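Local coordinates for protein congerin-2 (Conger myriaster, PDB 1IS3) that binds beta-galactosides such as lactose as a homodimeric galectin, a lectin whose physiological role is not yet known, at residues 30-35 / 45-50; 41-46 / 97-102; 58-63 / 105-110. All blocks are in the same frame, centred on the assembly; numbering follows the deposited sequence. Where two conformers were deposited one is given.

Contact 1: 30-35 / 45-50; sequences FSINVG and MDHRFS. With GAL (beta-D-galactopyranose), chain B; BGC (beta-D-glucopyranose), chain C.
The carbonyl oxygen of Phe30 is gripped twice by His47. The backbone amide reaches it first, His47 N to Phe30 O at 2.8 Å, while the imidazole adds a more bent bond, His47 ND1 to Phe30 O at 3.1 Å, from a donor lying above the carbonyl plane. This second bond fixes the rotation of the imidazole, with ND1 turned to the strand and the ring laid over the phenyl group of Phe30. The two rings form an offset stack, centroids 3.9 Å apart and planes at 11°, with Phe30 CZ over the centre of the imidazole. Phe30 can meet it there because its CG stands between the backbone N and the carbonyl carbon (chi1 70°). At the edge of the phenyl ring, Phe49 CE1 approaches Phe30 CE1 at 4.1 Å. Ile32 CD1 comes to the imidazole obliquely, 3.7 Å from His47 CE1. The strands are antiparallel (169°), and Ile32 and Met45 exchange both backbone bonds as the next hydrogen-bonded pair. Ser31 and Asp46 put their side chains on the reverse, sugar-binding face. There Asp46 OD2 accepts Arg48 NE at 2.8 Å in a salt bridge, steadying a guanidinium whose NH2 donates to glucose O3 at 2.7 Å and whose NH1 reaches galactose O4 and O5. Arg29 is a second partner of the carboxylate. Within the galectin sandwich this hairpin lies between strand 117-125, bonded to 29-34, and strand 57-64, bonded to 40-48, while Phe86 stacks on Phe30 and Phe80 meets His47 edge-to-face.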
loop_
_atom_site.group_PDB
_atom_site.type_symbol
_atom_site.label_atom_id
_atom_site.label_comp_id
_atom_site.label_asym_id
_atom_site.label_seq_id
_atom_site.Cartn_x
_atom_site.Cartn_y
_atom_site.Cartn_z
ATOM N N PHE A 30 -5.669 -9.550 15.911
ATOM C CA PHE A 30 -5.511 -8.574 14.826
ATOM C C PHE A 30 -6.010 -9.283 13.564
ATOM O O PHE A 30 -6.017 -10.525 13.497
ATOM C CB PHE A 30 -4.059 -8.119 14.610
ATOM C CG PHE A 30 -3.084 -9.131 14.023
ATOM C CD1 PHE A 30 -2.426 -10.043 14.869
ATOM C CD2 PHE A 30 -2.857 -9.164 12.632
ATOM C CE1 PHE A 30 -1.549 -10.998 14.320
ATOM C CE2 PHE A 30 -1.981 -10.114 12.104
ATOM C CZ PHE A 30 -1.334 -11.035 12.946
ATOM N N SER A 31 -6.426 -8.548 12.539
ATOM C CA SER A 31 -6.870 -9.207 11.316
ATOM C C SER A 31 -6.238 -8.626 10.063
ATOM O O SER A 31 -5.853 -7.455 10.082
ATOM C CB SER A 31 -8.393 -9.117 11.179
ATOM O OG SER A 31 -8.951 -7.810 11.162
ATOM N N ILE A 32 -6.183 -9.419 9.003
ATOM C CA ILE A 32 -5.806 -8.951 7.682
ATOM C C ILE A 32 -7.130 -9.059 6.879
ATOM O O ILE A 32 -7.843 -10.087 6.921
ATOM C CB ILE A 32 -4.702 -9.868 7.079
ATOM C CG1 ILE A 32 -3.416 -9.765 7.936
ATOM C CG2 ILE A 32 -4.463 -9.479 5.595
ATOM C CD1 ILE A 32 -2.417 -10.969 7.699
ATOM N N ASN A 33 -7.454 -8.024 6.108
ATOM C CA ASN A 33 -8.754 -7.929 5.437
ATOM C C ASN A 33 -8.574 -7.558 3.967
ATOM O O ASN A 33 -7.787 -6.641 3.697
ATOM C CB ASN A 33 -9.610 -6.848 6.111
ATOM C CG ASN A 33 -9.823 -7.151 7.575
ATOM O OD1 ASN A 33 -10.664 -7.979 7.893
ATOM N ND2 ASN A 33 -9.059 -6.600 8.506
ATOM N N VAL A 34 -9.221 -8.246 3.043
ATOM C CA VAL A 34 -9.130 -7.983 1.618
ATOM C C VAL A 34 -10.586 -7.767 1.190
ATOM O O VAL A 34 -11.453 -8.609 1.461
ATOM C CB VAL A 34 -8.510 -9.209 0.898
ATOM C CG1 VAL A 34 -8.528 -9.019 -0.605
ATOM C CG2 VAL A 34 -7.054 -9.399 1.351
ATOM N N GLY A 35 -10.911 -6.643 0.569
ATOM C CA GLY A 35 -12.270 -6.404 0.108
ATOM C C GLY A 35 -12.391 -5.074 -0.622
ATOM O O GLY A 35 -11.508 -4.692 -1.414
ATOM N N MET A 45 -9.210 -12.448 7.939
ATOM C CA MET A 45 -8.449 -13.499 8.581
ATOM C C MET A 45 -8.085 -12.929 9.957
ATOM O O MET A 45 -7.225 -12.031 10.098
ATOM C CB MET A 45 -7.243 -13.740 7.735
ATOM C CG MET A 45 -6.357 -14.765 8.358
ATOM S SD MET A 45 -4.860 -14.906 7.339
ATOM C CE MET A 45 -4.530 -16.548 7.852
ATOM N N ASP A 46 -8.752 -13.395 11.006
ATOM C CA ASP A 46 -8.548 -12.875 12.330
ATOM C C ASP A 46 -7.628 -13.809 13.107
ATOM O O ASP A 46 -7.768 -15.037 13.055
ATOM C CB ASP A 46 -9.915 -12.736 12.979
ATOM C CG ASP A 46 -9.927 -11.827 14.185
ATOM O OD1 ASP A 46 -9.120 -10.914 14.279
ATOM O OD2 ASP A 46 -10.762 -12.017 15.062
ATOM N N HIS A 47 -6.664 -13.232 13.809
ATOM C CA HIS A 47 -5.640 -13.972 14.527
ATOM C C HIS A 47 -5.954 -13.752 15.992
ATOM O O HIS A 47 -5.741 -12.643 16.497
ATOM C CB HIS A 47 -4.222 -13.442 14.220
ATOM C CG HIS A 47 -3.887 -13.380 12.743
ATOM N ND1 HIS A 47 -4.453 -12.563 11.837
ATOM C CD2 HIS A 47 -2.893 -14.081 12.119
ATOM C CE1 HIS A 47 -3.836 -12.731 10.686
ATOM N NE2 HIS A 47 -2.907 -13.638 10.879
ATOM N N ARG A 48 -6.503 -14.763 16.675
ATOM C CA ARG A 48 -6.998 -14.550 18.034
ATOM C C ARG A 48 -6.087 -15.169 19.075
ATOM O O ARG A 48 -5.977 -16.403 19.163
ATOM C CB ARG A 48 -8.396 -15.146 18.169
ATOM C CG ARG A 48 -9.417 -14.381 17.321
ATOM C CD ARG A 48 -10.798 -15.057 17.282
ATOM N NE ARG A 48 -11.713 -14.321 16.393
ATOM C CZ ARG A 48 -13.043 -14.491 16.317
ATOM N NH1 ARG A 48 -13.791 -13.762 15.471
ATOM N NH2 ARG A 48 -13.614 -15.420 17.066
ATOM N N PHE A 49 -5.433 -14.295 19.847
ATOM C CA PHE A 49 -4.595 -14.733 20.950
ATOM C C PHE A 49 -5.504 -14.999 22.129
ATOM O O PHE A 49 -5.391 -16.064 22.753
ATOM C CB PHE A 49 -3.578 -13.676 21.343
ATOM C CG PHE A 49 -2.581 -13.563 20.203
ATOM C CD1 PHE A 49 -2.838 -12.665 19.145
ATOM C CD2 PHE A 49 -1.442 -14.405 20.187
ATOM C CE1 PHE A 49 -1.959 -12.619 18.067
ATOM C CE2 PHE A 49 -0.563 -14.339 19.090
ATOM C CZ PHE A 49 -0.820 -13.455 18.037
ATOM N N SER A 50 -6.379 -14.034 22.452
ATOM C CA SER A 50 -7.400 -14.255 23.474
ATOM C C SER A 50 -8.593 -13.363 23.142
ATOM O O SER A 50 -8.521 -12.133 23.221
ATOM C CB SER A 50 -6.837 -13.927 24.884
ATOM O OG SER A 50 -7.694 -14.337 25.959
HETATM C C1 GAL B . -16.879 -12.049 15.349
HETATM C C2 GAL B . -16.050 -10.791 15.573
HETATM C C3 GAL B . -15.822 -10.055 14.261
HETATM C C4 GAL B . -15.230 -11.008 13.218
HETATM C C5 GAL B . -16.136 -12.225 13.087
HETATM C C6 GAL B . -15.607 -13.237 12.106
HETATM O O2 GAL B . -16.726 -9.939 16.478
HETATM O O3 GAL B . -14.942 -8.963 14.477
HETATM O O4 GAL B . -13.920 -11.416 13.595
HETATM O O5 GAL B . -16.265 -12.887 14.359
HETATM O O6 GAL B . -16.515 -14.313 11.958
HETATM C C2 BGC C . -18.261 -16.175 17.354
HETATM C C3 BGC C . -17.214 -15.079 17.160
HETATM C C4 BGC C . -17.893 -13.822 16.627
HETATM C C5 BGC C . -19.033 -13.406 17.574
HETATM C C6 BGC C . -19.827 -12.229 17.051
HETATM C C1 BGC C . -19.344 -15.665 18.300
HETATM O O1 BGC C . -20.322 -16.637 18.448
HETATM O O2 BGC C . -17.655 -17.339 17.897
HETATM O O3 BGC C . -16.216 -15.518 16.258
HETATM O O4 BGC C . -16.929 -12.758 16.541
HETATM O O5 BGC C . -19.962 -14.496 17.744
HETATM O O6 BGC C . -20.355 -12.506 15.761
#

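Contact 2: 41-46 / 97-102; sequences IAMHMD and FYIQLS. With GAL (beta-D-galactopyranose), chain B.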
loop_
_atom_site.group_PDB
_atom_site.type_symbol
_atom_site.label_atom_id
_atom_site.label_comp_id
_atom_site.label_asym_id
_atom_site.label_seq_id
_atom_site.Cartn_x
_atom_site.Cartn_y
_atom_site.Cartn_z
ATOM N N ILE A 41 -16.006 -7.056 3.042
ATOM C CA ILE A 41 -14.709 -7.744 3.128
ATOM C C ILE A 41 -14.909 -9.145 2.590
ATOM O O ILE A 41 -15.740 -9.916 3.110
ATOM C CB ILE A 41 -14.200 -7.802 4.624
ATOM C CG1 ILE A 41 -14.022 -6.383 5.190
ATOM C CG2 ILE A 41 -12.857 -8.523 4.691
ATOM C CD1 ILE A 41 -13.817 -6.362 6.712
ATOM N N ALA A 42 -14.177 -9.470 1.540
ATOM C CA ALA A 42 -14.275 -10.794 0.940
ATOM C C ALA A 42 -13.482 -11.866 1.734
ATOM O O ALA A 42 -13.861 -13.048 1.810
ATOM C CB ALA A 42 -13.742 -10.757 -0.500
ATOM N N MET A 43 -12.371 -11.466 2.359
ATOM C CA MET A 43 -11.594 -12.408 3.146
ATOM C C MET A 43 -11.103 -11.648 4.381
ATOM O O MET A 43 -10.302 -10.710 4.248
ATOM C CB MET A 43 -10.425 -12.909 2.303
ATOM C CG MET A 43 -9.712 -14.173 2.823
ATOM S SD MET A 43 -8.826 -13.918 4.360
ATOM C CE MET A 43 -7.504 -12.851 3.847
ATOM N N HIS A 44 -11.684 -11.963 5.538
ATOM C CA HIS A 44 -11.262 -11.472 6.838
ATOM C C HIS A 44 -10.463 -12.607 7.508
ATOM O O HIS A 44 -11.034 -13.684 7.647
ATOM C CB HIS A 44 -12.503 -11.114 7.665
ATOM C CG HIS A 44 -12.270 -10.836 9.169
ATOM N ND1 HIS A 44 -11.746 -9.753 9.740
ATOM C CD2 HIS A 44 -12.673 -11.653 10.227
ATOM C CE1 HIS A 44 -11.814 -9.845 11.054
ATOM N NE2 HIS A 44 -12.376 -10.998 11.336
ATOM N N MET A 45 -9.210 -12.448 7.939
ATOM C CA MET A 45 -8.449 -13.499 8.581
ATOM C C MET A 45 -8.085 -12.929 9.957
ATOM O O MET A 45 -7.225 -12.031 10.098
ATOM C CB MET A 45 -7.243 -13.740 7.735
ATOM C CG MET A 45 -6.357 -14.765 8.358
ATOM S SD MET A 45 -4.860 -14.906 7.339
ATOM C CE MET A 45 -4.530 -16.548 7.852
ATOM N N ASP A 46 -8.752 -13.395 11.006
ATOM C CA ASP A 46 -8.548 -12.875 12.330
ATOM C C ASP A 46 -7.628 -13.809 13.107
ATOM O O ASP A 46 -7.768 -15.037 13.055
ATOM C CB ASP A 46 -9.915 -12.736 12.979
ATOM C CG ASP A 46 -9.927 -11.827 14.185
ATOM O OD1 ASP A 46 -9.120 -10.914 14.279
ATOM O OD2 ASP A 46 -10.762 -12.017 15.062
ATOM N N PHE A 97 -9.276 -18.375 -2.015
ATOM C CA PHE A 97 -8.131 -17.618 -1.503
ATOM C C PHE A 97 -7.108 -18.614 -0.962
ATOM O O PHE A 97 -7.443 -19.516 -0.196
ATOM C CB PHE A 97 -8.449 -16.677 -0.340
ATOM C CG PHE A 97 -9.260 -15.459 -0.798
ATOM C CD1 PHE A 97 -8.587 -14.291 -1.152
ATOM C CD2 PHE A 97 -10.653 -15.515 -0.824
ATOM C CE1 PHE A 97 -9.306 -13.168 -1.533
ATOM C CE2 PHE A 97 -11.376 -14.388 -1.208
ATOM C CZ PHE A 97 -10.698 -13.220 -1.561
ATOM N N TYR A 98 -5.863 -18.441 -1.383
ATOM C CA TYR A 98 -4.749 -19.289 -0.961
ATOM C C TYR A 98 -3.846 -18.442 -0.063
ATOM O O TYR A 98 -3.257 -17.448 -0.543
ATOM C CB TYR A 98 -3.975 -19.761 -2.190
ATOM C CG TYR A 98 -4.773 -20.726 -3.040
ATOM C CD1 TYR A 98 -5.358 -20.278 -4.225
ATOM C CD2 TYR A 98 -4.875 -22.062 -2.643
ATOM C CE1 TYR A 98 -6.054 -21.172 -5.053
ATOM C CE2 TYR A 98 -5.565 -22.963 -3.467
ATOM C CZ TYR A 98 -6.137 -22.506 -4.660
ATOM O OH TYR A 98 -6.790 -23.374 -5.503
ATOM N N ILE A 99 -3.753 -18.831 1.206
ATOM C CA ILE A 99 -3.003 -18.080 2.196
ATOM C C ILE A 99 -1.825 -18.935 2.650
ATOM O O ILE A 99 -2.015 -20.125 2.948
ATOM C CB ILE A 99 -3.939 -17.739 3.395
ATOM C CG1 ILE A 99 -5.153 -16.926 2.977
ATOM C CG2 ILE A 99 -3.162 -16.893 4.388
ATOM C CD1 ILE A 99 -6.402 -17.365 3.750
ATOM N N GLN A 100 -0.628 -18.357 2.736
ATOM C CA GLN A 100 0.528 -19.082 3.240
ATOM C C GLN A 100 1.046 -18.331 4.444
ATOM O O GLN A 100 1.202 -17.106 4.426
ATOM C CB GLN A 100 1.593 -19.184 2.181
ATOM C CG GLN A 100 2.739 -20.059 2.722
ATOM C CD GLN A 100 3.427 -20.908 1.650
ATOM O OE1 GLN A 100 3.949 -21.998 1.926
ATOM N NE2 GLN A 100 3.453 -20.499 0.372
ATOM N N LEU A 101 1.192 -19.053 5.555
ATOM C CA LEU A 101 1.619 -18.484 6.835
ATOM C C LEU A 101 3.157 -18.408 6.936
ATOM O O LEU A 101 3.861 -18.952 6.072
ATOM C CB LEU A 101 1.021 -19.327 7.991
ATOM C CG LEU A 101 -0.477 -19.618 7.904
ATOM C CD1 LEU A 101 -0.890 -20.507 9.053
ATOM C CD2 LEU A 101 -1.260 -18.295 7.907
ATOM N N SER A 102 3.683 -17.756 7.995
ATOM C CA SER A 102 5.137 -17.565 8.239
ATOM C C SER A 102 5.938 -18.865 8.240
ATOM O O SER A 102 7.059 -18.913 7.716
ATOM C CB SER A 102 5.424 -16.886 9.611
ATOM O OG SER A 102 4.536 -15.836 10.028
HETATM C C1 GAL B . -16.879 -12.049 15.349
HETATM C C2 GAL B . -16.050 -10.791 15.573
HETATM C C3 GAL B . -15.822 -10.055 14.261
HETATM C C4 GAL B . -15.230 -11.008 13.218
HETATM C C5 GAL B . -16.136 -12.225 13.087
HETATM C C6 GAL B . -15.607 -13.237 12.106
HETATM O O2 GAL B . -16.726 -9.939 16.478
HETATM O O3 GAL B . -14.942 -8.963 14.477
HETATM O O4 GAL B . -13.920 -11.416 13.595
HETATM O O5 GAL B . -16.265 -12.887 14.359
HETATM O O6 GAL B . -16.515 -14.313 11.958
#
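Met43 stands over the face of the Phe97 ring: its CB lies 3.8 Å from the ring centroid and only 7° off the normal, a CH-pi contact, and Met43 CG continues across to Phe97 CG at 3.9 Å. CG is anti to the backbone N (chi1 -165°), and the bend at chi2 lifts the sulphur off the ring toward Ile99 CD1, leaving chi3 to set only the methyl. Ala42 comes to the same ring obliquely, its CB near CZ. Ala42 and Met43 both face Val34 in a classic beta bulge, which accounts for two successive residues pointing toward the opposing sheet. Met45 behaves differently. Its extended chain slides past Ile99 in the opposite direction, and its terminal methyl touches two branches, Met45 CE lying 3.7 Å from Ile99 CG2 and 3.7 Å from Leu101 CD2. The strand axes, 10.3 Å apart and crossing at -26°, are those of facing sheets in a beta sandwich. On the reverse of strand 43-46, His44 NE2 is hydrogen-bonded to galactose O4 at 2.8 Å, and its ND1 is bonded to Asn33. The chemistry is thus divided by strand alternation: methionine thioethers and hydrocarbon fill the interior, whereas polar groups on the outer face bind sugar.

Contact 3: 58-63 / 105-110; sequences LVLNSL and ETVEFP. With GAL (beta-D-galactopyranose), chain B.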
loop_
_atom_site.group_PDB
_atom_site.type_symbol
_atom_site.label_atom_id
_atom_site.label_comp_id
_atom_site.label_asym_id
_atom_site.label_seq_id
_atom_site.Cartn_x
_atom_site.Cartn_y
_atom_site.Cartn_z
ATOM N N LEU A 58 -7.121 -19.218 14.306
ATOM C CA LEU A 58 -7.402 -18.354 13.180
ATOM C C LEU A 58 -8.884 -18.472 12.865
ATOM O O LEU A 58 -9.421 -19.580 12.876
ATOM C CB LEU A 58 -6.624 -18.735 11.901
ATOM C CG LEU A 58 -5.114 -18.446 11.831
ATOM C CD1 LEU A 58 -4.598 -18.937 10.459
ATOM C CD2 LEU A 58 -4.817 -16.973 12.015
ATOM N N VAL A 59 -9.563 -17.365 12.602
ATOM C CA VAL A 59 -10.964 -17.402 12.214
ATOM C C VAL A 59 -11.068 -16.647 10.882
ATOM O O VAL A 59 -10.603 -15.492 10.772
ATOM C CB VAL A 59 -11.829 -16.721 13.308
ATOM C CG1 VAL A 59 -13.306 -16.650 12.881
ATOM C CG2 VAL A 59 -11.727 -17.544 14.605
ATOM N N LEU A 60 -11.655 -17.280 9.863
ATOM C CA LEU A 60 -11.822 -16.678 8.546
ATOM C C LEU A 60 -13.303 -16.478 8.213
ATOM O O LEU A 60 -14.147 -17.335 8.537
ATOM C CB LEU A 60 -11.177 -17.566 7.484
ATOM C CG LEU A 60 -9.655 -17.616 7.650
ATOM C CD1 LEU A 60 -9.284 -18.832 8.489
ATOM C CD2 LEU A 60 -9.006 -17.645 6.293
ATOM N N ASN A 61 -13.642 -15.347 7.600
ATOM C CA ASN A 61 -15.027 -15.073 7.250
ATOM C C ASN A 61 -15.147 -13.952 6.221
ATOM O O ASN A 61 -14.130 -13.360 5.834
ATOM C CB ASN A 61 -15.807 -14.708 8.527
ATOM C CG ASN A 61 -17.309 -15.046 8.502
ATOM O OD1 ASN A 61 -17.896 -15.323 7.466
ATOM N ND2 ASN A 61 -17.999 -14.994 9.623
ATOM N N SER A 62 -16.341 -13.701 5.693
ATOM C CA SER A 62 -16.606 -12.589 4.811
ATOM C C SER A 62 -17.681 -11.747 5.490
ATOM O O SER A 62 -18.520 -12.242 6.284
ATOM C CB SER A 62 -17.066 -13.137 3.474
ATOM O OG SER A 62 -18.225 -13.947 3.661
ATOM N N LEU A 63 -17.658 -10.462 5.151
ATOM C CA LEU A 63 -18.548 -9.463 5.683
ATOM C C LEU A 63 -19.239 -8.836 4.492
ATOM O O LEU A 63 -18.553 -8.361 3.572
ATOM C CB LEU A 63 -17.774 -8.393 6.441
ATOM C CG LEU A 63 -18.546 -7.215 7.007
ATOM C CD1 LEU A 63 -19.509 -7.658 8.088
ATOM C CD2 LEU A 63 -17.573 -6.263 7.658
ATOM N N GLU A 105 2.924 -23.203 6.449
ATOM C CA GLU A 105 1.626 -23.883 6.422
ATOM C C GLU A 105 0.623 -23.041 5.626
ATOM O O GLU A 105 0.749 -21.810 5.524
ATOM C CB GLU A 105 1.053 -24.104 7.837
ATOM C CG GLU A 105 1.785 -25.254 8.506
ATOM C CD GLU A 105 1.257 -25.620 9.884
ATOM O OE1 GLU A 105 0.838 -26.769 10.010
ATOM O OE2 GLU A 105 1.258 -24.793 10.808
ATOM N N THR A 106 -0.383 -23.686 5.041
ATOM C CA THR A 106 -1.328 -22.926 4.231
ATOM C C THR A 106 -2.739 -23.058 4.766
ATOM O O THR A 106 -3.056 -24.033 5.474
ATOM C CB THR A 106 -1.276 -23.402 2.743
ATOM O OG1 THR A 106 -1.885 -24.691 2.712
ATOM C CG2 THR A 106 0.131 -23.529 2.167
ATOM N N VAL A 107 -3.591 -22.090 4.437
ATOM C CA VAL A 107 -5.011 -22.140 4.729
ATOM C C VAL A 107 -5.679 -21.695 3.423
ATOM O O VAL A 107 -5.140 -20.874 2.673
ATOM C CB VAL A 107 -5.362 -21.203 5.998
ATOM C CG1 VAL A 107 -4.620 -19.907 5.942
ATOM C CG2 VAL A 107 -6.858 -20.904 6.061
ATOM N N GLU A 108 -6.806 -22.317 3.067
ATOM C CA GLU A 108 -7.566 -21.939 1.879
ATOM C C GLU A 108 -8.947 -21.497 2.341
ATOM O O GLU A 108 -9.471 -22.046 3.325
ATOM C CB GLU A 108 -7.745 -23.098 0.912
ATOM C CG GLU A 108 -6.476 -23.597 0.248
ATOM C CD GLU A 108 -5.532 -24.362 1.170
ATOM O OE1 GLU A 108 -6.003 -25.261 1.882
ATOM O OE2 GLU A 108 -4.333 -24.046 1.200
ATOM N N PHE A 109 -9.599 -20.544 1.702
ATOM C CA PHE A 109 -10.901 -20.057 2.134
ATOM C C PHE A 109 -11.643 -19.764 0.832
ATOM O O PHE A 109 -11.009 -19.251 -0.092
ATOM C CB PHE A 109 -10.681 -18.800 2.963
ATOM C CG PHE A 109 -11.966 -18.142 3.419
ATOM C CD1 PHE A 109 -12.735 -18.731 4.421
ATOM C CD2 PHE A 109 -12.366 -16.930 2.822
ATOM C CE1 PHE A 109 -13.909 -18.091 4.819
ATOM C CE2 PHE A 109 -13.541 -16.303 3.228
ATOM C CZ PHE A 109 -14.307 -16.885 4.224
ATOM N N PRO A 110 -12.913 -20.111 0.617
ATOM C CA PRO A 110 -13.620 -19.835 -0.622
ATOM C C PRO A 110 -13.729 -18.337 -0.962
ATOM O O PRO A 110 -13.918 -17.458 -0.105
ATOM C CB PRO A 110 -14.984 -20.483 -0.409
ATOM C CG PRO A 110 -15.197 -20.346 1.072
ATOM C CD PRO A 110 -13.817 -20.685 1.626
HETATM C C1 GAL B . -16.879 -12.049 15.349
HETATM C C2 GAL B . -16.050 -10.791 15.573
HETATM C C3 GAL B . -15.822 -10.055 14.261
HETATM C C4 GAL B . -15.230 -11.008 13.218
HETATM C C5 GAL B . -16.136 -12.225 13.087
HETATM C C6 GAL B . -15.607 -13.237 12.106
HETATM O O2 GAL B . -16.726 -9.939 16.478
HETATM O O3 GAL B . -14.942 -8.963 14.477
HETATM O O4 GAL B . -13.920 -11.416 13.595
HETATM O O5 GAL B . -16.265 -12.887 14.359
HETATM O O6 GAL B . -16.515 -14.313 11.958
#
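Val107 meets Leu60 tip to tip, Val107 CG2 lying 3.9 Å from Leu60 CD2 and almost as near to CD1. The valine CG2 is anti to the backbone N, which carries this methyl to the leucine fork; since Val107 has a second conformer, this touch holds for the given one and is otherwise doubtful. Glu108, next in sequence, points its side chain away from strand 58-63, as alternation in strand 106-110 requires. Phe109 then returns to the interface and has more of its surface buried by the other segment than any other residue of the contact. With CG anti to the backbone N (chi1 177°), its ring slides alongside Leu60 in the opposite direction and reaches the main chain beyond: Phe109 CD1 is 3.6 Å from Leu60 CB, and Phe109 CZ is 3.6 Å from Asn61 CA. The strands lie in the two facing sheets of the galectin sandwich, their axes approaching to 8.3 Å at a small crossing angle of -22°. The side chain of Asn61 leaves the backbone away from strand 106-110, and Asn61 ND2 donates to galactose O6 at 2.8 Å in a nearly straight bond (173°). Its OD1 accepts from Ser62 N at 2.9 Å and also from Arg112, while ND2 is bonded to Gln70 O as well, so both ends of the amide are held in the orientation that offers an N-H to the sugar. Across the sheets the contact rests on hydrocarbon and on a ring lying against backbone, whereas the directional bonding belongs to the galactose side: Leu60 faces the core and the next residue, Asn61, faces the sugar.

From the N terminus, contact 1 comes first, closing the short hairpin of strands 29-34 and 40-48 within one sheet. Contact 2 starts on the same second strand, sharing Met45 and Asp46, and spans about fifty residues to reach strand 96-100 in the other sheet. Contact 3 opens at strand 57-64, inside that loop, and closes at 106-110, beyond it, so contacts 2 and 3 cross, whereas contacts 1 and 3 are in series. The crossing pair joins neighbouring strands in each sheet: Asp46 N lies 2.8 Å from Val59 O, and Phe97 N 2.7 Å from Phe109 O. Contacts 2 and 3 tie the lactose-binding sheet to its partner, and all three contacts touch the galactose.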